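Local coordinates for protein transcriptional activator, putative (Pyrococcus furiosus, PDB 1RTW) that is a putative transcriptional activator of the all-helical TENA/THI-4/PQQC family, of undefined function, at residues N12-F17 and E189-V194. Residues are numbered along the deposited sequence; the frame is centred on the assembly and turned at random.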
ATOM      1  N   ASN B  12      12.237 -21.908  21.936  1.00 47.91           N
ATOM      2  CA  ASN B  12      11.436 -22.028  23.146  1.00 49.15           C
ATOM      3  C   ASN B  12       9.946 -21.898  22.812  1.00 46.98           C
ATOM      4  O   ASN B  12       9.123 -22.673  23.306  1.00 46.82           O
ATOM      5  CB  ASN B  12      11.863 -20.983  24.186  1.00 54.07           C
ATOM      6  CG  ASN B  12      11.882 -21.542  25.607  1.00 58.61           C
ATOM      7  OD1 ASN B  12      12.913 -21.502  26.287  1.00 58.63           O
ATOM      8  ND2 ASN B  12      10.744 -22.068  26.059  1.00 58.52           N
ATOM      9  N   ILE B  13       9.611 -20.959  21.929  1.00 43.89           N
ATOM     10  CA  ILE B  13       8.225 -20.759  21.520  1.00 39.54           C
ATOM     11  C   ILE B  13       7.756 -21.906  20.627  1.00 35.97           C
ATOM     12  O   ILE B  13       6.650 -22.414  20.793  1.00 34.05           O
ATOM     13  CB  ILE B  13       8.039 -19.420  20.774  1.00 40.38           C
ATOM     14  CG1 ILE B  13       8.422 -18.262  21.698  1.00 44.13           C
ATOM     15  CG2 ILE B  13       6.588 -19.266  20.305  1.00 39.54           C
ATOM     16  CD1 ILE B  13       8.311 -16.892  21.050  1.00 46.92           C
ATOM     17  N   TRP B  14       8.603 -22.319  19.687  1.00 33.23           N
ATOM     18  CA  TRP B  14       8.251 -23.416  18.785  1.00 31.77           C
ATOM     19  C   TRP B  14       8.037 -24.728  19.526  1.00 32.62           C
ATOM     20  O   TRP B  14       7.176 -25.522  19.149  1.00 31.20           O
ATOM     21  CB  TRP B  14       9.310 -23.588  17.690  1.00 26.11           C
ATOM     22  CG  TRP B  14       9.203 -22.544  16.614  1.00 23.82           C
ATOM     23  CD1 TRP B  14       9.052 -21.195  16.792  1.00 20.37           C
ATOM     24  CD2 TRP B  14       9.197 -22.762  15.199  1.00 20.05           C
ATOM     25  NE1 TRP B  14       8.944 -20.568  15.580  1.00 20.71           N
ATOM     26  CE2 TRP B  14       9.022 -21.509  14.580  1.00 19.52           C
ATOM     27  CE3 TRP B  14       9.311 -23.901  14.388  1.00 18.13           C
ATOM     28  CZ2 TRP B  14       8.968 -21.352  13.194  1.00 16.13           C
ATOM     29  CZ3 TRP B  14       9.259 -23.745  13.008  1.00 17.10           C
ATOM     30  CH2 TRP B  14       9.084 -22.479  12.429  1.00 15.58           C
ATOM     31  N   ARG B  15       8.804 -24.941  20.594  1.00 35.70           N
ATOM     32  CA  ARG B  15       8.688 -26.157  21.392  1.00 38.75           C
ATOM     33  C   ARG B  15       7.276 -26.264  21.952  1.00 36.93           C
ATOM     34  O   ARG B  15       6.744 -27.365  22.106  1.00 36.70           O
ATOM     35  CB  ARG B  15       9.708 -26.161  22.537  1.00 44.99           C
ATOM     36  CG  ARG B  15      10.064 -27.554  23.041  1.00 53.40           C
ATOM     37  CD  ARG B  15      10.877 -27.504  24.325  1.00 60.84           C
ATOM     38  NE  ARG B  15      12.096 -26.706  24.189  1.00 68.57           N
ATOM     39  CZ  ARG B  15      12.360 -25.610  24.900  1.00 72.22           C
ATOM     40  NH1 ARG B  15      11.487 -25.174  25.801  1.00 73.41           N
ATOM     41  NH2 ARG B  15      13.493 -24.945  24.706  1.00 74.47           N
ATOM     42  N   ARG B  16       6.669 -25.113  22.235  1.00 35.08           N
ATOM     43  CA  ARG B  16       5.312 -25.070  22.760  1.00 33.90           C
ATOM     44  C   ARG B  16       4.279 -25.601  21.756  1.00 30.45           C
ATOM     45  O   ARG B  16       3.198 -26.034  22.162  1.00 27.54           O
ATOM     46  CB  ARG B  16       4.942 -23.665  23.259  1.00 39.96           C
ATOM     47  CG  ARG B  16       5.597 -23.248  24.587  1.00 47.12           C
ATOM     48  CD  ARG B  16       5.173 -21.833  24.976  1.00 54.57           C
ATOM     49  NE  ARG B  16       5.798 -21.351  26.206  1.00 60.72           N
ATOM     50  CZ  ARG B  16       5.744 -20.089  26.625  1.00 64.88           C
ATOM     51  NH1 ARG B  16       5.095 -19.174  25.912  1.00 67.30           N
ATOM     52  NH2 ARG B  16       6.337 -19.735  27.760  1.00 67.14           N
ATOM     53  N   PHE B  17       4.585 -25.561  20.456  1.00 27.18           N
ATOM     54  CA  PHE B  17       3.651 -26.129  19.477  1.00 26.24           C
ATOM     55  C   PHE B  17       4.171 -27.387  18.770  1.00 27.31           C
ATOM     56  O   PHE B  17       3.552 -27.904  17.837  1.00 25.69           O
ATOM     57  CB  PHE B  17       3.082 -25.089  18.488  1.00 22.61           C
ATOM     58  CG  PHE B  17       4.092 -24.473  17.550  1.00 19.18           C
ATOM     59  CD1 PHE B  17       4.496 -25.143  16.400  1.00 16.89           C
ATOM     60  CD2 PHE B  17       4.548 -23.167  17.757  1.00 16.95           C
ATOM     61  CE1 PHE B  17       5.326 -24.528  15.463  1.00 15.21           C
ATOM     62  CE2 PHE B  17       5.378 -22.536  16.831  1.00 13.95           C
ATOM     63  CZ  PHE B  17       5.766 -23.217  15.678  1.00 18.11           C
ATOM     64  N   GLU B 189      12.715  -9.720  14.707  1.00 27.95           N
ATOM     65  CA  GLU B 189      11.566  -9.357  15.527  1.00 30.15           C
ATOM     66  C   GLU B 189      10.260  -9.858  14.916  1.00 28.31           C
ATOM     67  O   GLU B 189       9.389 -10.352  15.627  1.00 26.56           O
ATOM     68  CB  GLU B 189      11.491  -7.837  15.727  1.00 35.79           C
ATOM     69  CG  GLU B 189      12.398  -7.299  16.833  1.00 44.64           C
ATOM     70  CD  GLU B 189      12.112  -7.926  18.199  1.00 48.48           C
ATOM     71  OE1 GLU B 189      10.930  -8.189  18.516  1.00 51.50           O
ATOM     72  OE2 GLU B 189      13.079  -8.163  18.955  1.00 49.97           O
ATOM     73  N   VAL B 190      10.118  -9.710  13.603  1.00 25.91           N
ATOM     74  CA  VAL B 190       8.916 -10.168  12.930  1.00 24.70           C
ATOM     75  C   VAL B 190       8.791 -11.685  13.053  1.00 23.63           C
ATOM     76  O   VAL B 190       7.702 -12.193  13.333  1.00 22.95           O
ATOM     77  CB  VAL B 190       8.869  -9.697  11.452  1.00 24.03           C
ATOM     78  CG1 VAL B 190       7.748 -10.383  10.706  1.00 23.50           C
ATOM     79  CG2 VAL B 190       8.640  -8.194  11.401  1.00 23.11           C
ATOM     80  N   PHE B 191       9.910 -12.396  12.907  1.00 23.85           N
ATOM     81  CA  PHE B 191       9.907 -13.858  13.019  1.00 24.07           C
ATOM     82  C   PHE B 191       9.417 -14.280  14.408  1.00 24.39           C
ATOM     83  O   PHE B 191       8.637 -15.230  14.549  1.00 23.53           O
ATOM     84  CB  PHE B 191      11.307 -14.436  12.747  1.00 22.05           C
ATOM     85  CG  PHE B 191      11.339 -15.949  12.665  1.00 21.00           C
ATOM     86  CD1 PHE B 191      11.420 -16.730  13.821  1.00 19.17           C
ATOM     87  CD2 PHE B 191      11.247 -16.591  11.431  1.00 20.10           C
ATOM     88  CE1 PHE B 191      11.403 -18.127  13.749  1.00 19.70           C
ATOM     89  CE2 PHE B 191      11.229 -17.983  11.345  1.00 19.19           C
ATOM     90  CZ  PHE B 191      11.307 -18.754  12.507  1.00 19.28           C
ATOM     91  N   LYS B 192       9.889 -13.566  15.429  1.00 25.32           N
ATOM     92  CA  LYS B 192       9.502 -13.828  16.810  1.00 25.63           C
ATOM     93  C   LYS B 192       8.003 -13.615  16.992  1.00 24.81           C
ATOM     94  O   LYS B 192       7.307 -14.462  17.556  1.00 24.82           O
ATOM     95  CB  LYS B 192      10.262 -12.895  17.756  1.00 29.11           C
ATOM     96  CG  LYS B 192       9.812 -12.954  19.210  1.00 33.11           C
ATOM     97  CD  LYS B 192      10.677 -12.069  20.099  1.00 39.19           C
ATOM     98  CE  LYS B 192      12.125 -12.545  20.098  1.00 42.53           C
ATOM     99  NZ  LYS B 192      13.022 -11.614  20.834  1.00 46.86           N
ATOM    100  N   GLU B 193       7.510 -12.493  16.482  1.00 22.18           N
ATOM    101  CA  GLU B 193       6.105 -12.153  16.602  1.00 20.17           C
ATOM    102  C   GLU B 193       5.230 -13.148  15.838  1.00 19.69           C
ATOM    103  O   GLU B 193       4.203 -13.583  16.358  1.00 18.90           O
ATOM    104  CB  GLU B 193       5.880 -10.708  16.133  1.00 21.63           C
ATOM    105  CG  GLU B 193       4.542 -10.088  16.529  1.00 23.62           C
ATOM    106  CD  GLU B 193       4.368  -9.875  18.037  1.00 27.39           C
ATOM    107  OE1 GLU B 193       3.235  -9.534  18.454  1.00 25.88           O
ATOM    108  OE2 GLU B 193       5.350 -10.022  18.806  1.00 28.84           O
ATOM    109  N   VAL B 194       5.650 -13.544  14.633  1.00 16.85           N
ATOM    110  CA  VAL B 194       4.863 -14.506  13.862  1.00 17.75           C
ATOM    111  C   VAL B 194       4.844 -15.852  14.593  1.00 18.72           C
ATOM    112  O   VAL B 194       3.828 -16.558  14.585  1.00 17.26           O
ATOM    113  CB  VAL B 194       5.371 -14.663  12.392  1.00 16.48           C
ATOM    114  CG1 VAL B 194       4.595 -15.771  11.661  1.00 13.92           C
ATOM    115  CG2 VAL B 194       5.197 -13.361  11.644  1.00 11.58           C
TER
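Where the short helix 11-15 passes over the long helix 181-201, the two backbones come nearest at I13 and K192, whose CA atoms are 8.5 Å apart, and the contact across the gap is small, carried mainly by W14, F191 and I13. W14 and F191 make the main contact. The indole reaches across with the outer part of its benzene ring and its pyrrole nitrogen side, setting CZ2 of W14 3.6 Å from CZ of F191, while NE1 of W14 lies 3.9 Å from CE1 of F191. The two six-membered rings are almost parallel, with 8° between their planes, yet they are slid so far apart that their centroids stand 5.8 Å from each other and they barely overlap. F191 extends to this position with CG anti to its backbone N (chi1 -172°).

The indole nitrogen is not left to apolar neighbours: NE1 hydrogen-bonds the hydroxyl of S195, which also bonds the carbonyl oxygen of F191, one turn back on the same helix. The bond from NE1 links the indole to helix 181-201 and should limit the ring's rotation. F17 backs the indole, its CZ lying 3.5 Å above one face, toward the rim. Beside the aromatic pair, I13 points toward the long helix and brings CD1 to 4.4 Å from the carbonyl oxygen of K192, a loose approach; its side chain also touches K196 and L199.

F191 also touches C127 and W14 touches K130, both on helix 118-142. The arrangement thus joins the short helix 11-15, near the start of the chain, to the last helix, 181-201, through a pair of near-parallel but laterally separated rings, within the all-helical bundle characteristic of the TENA/THI-4/PQQC family.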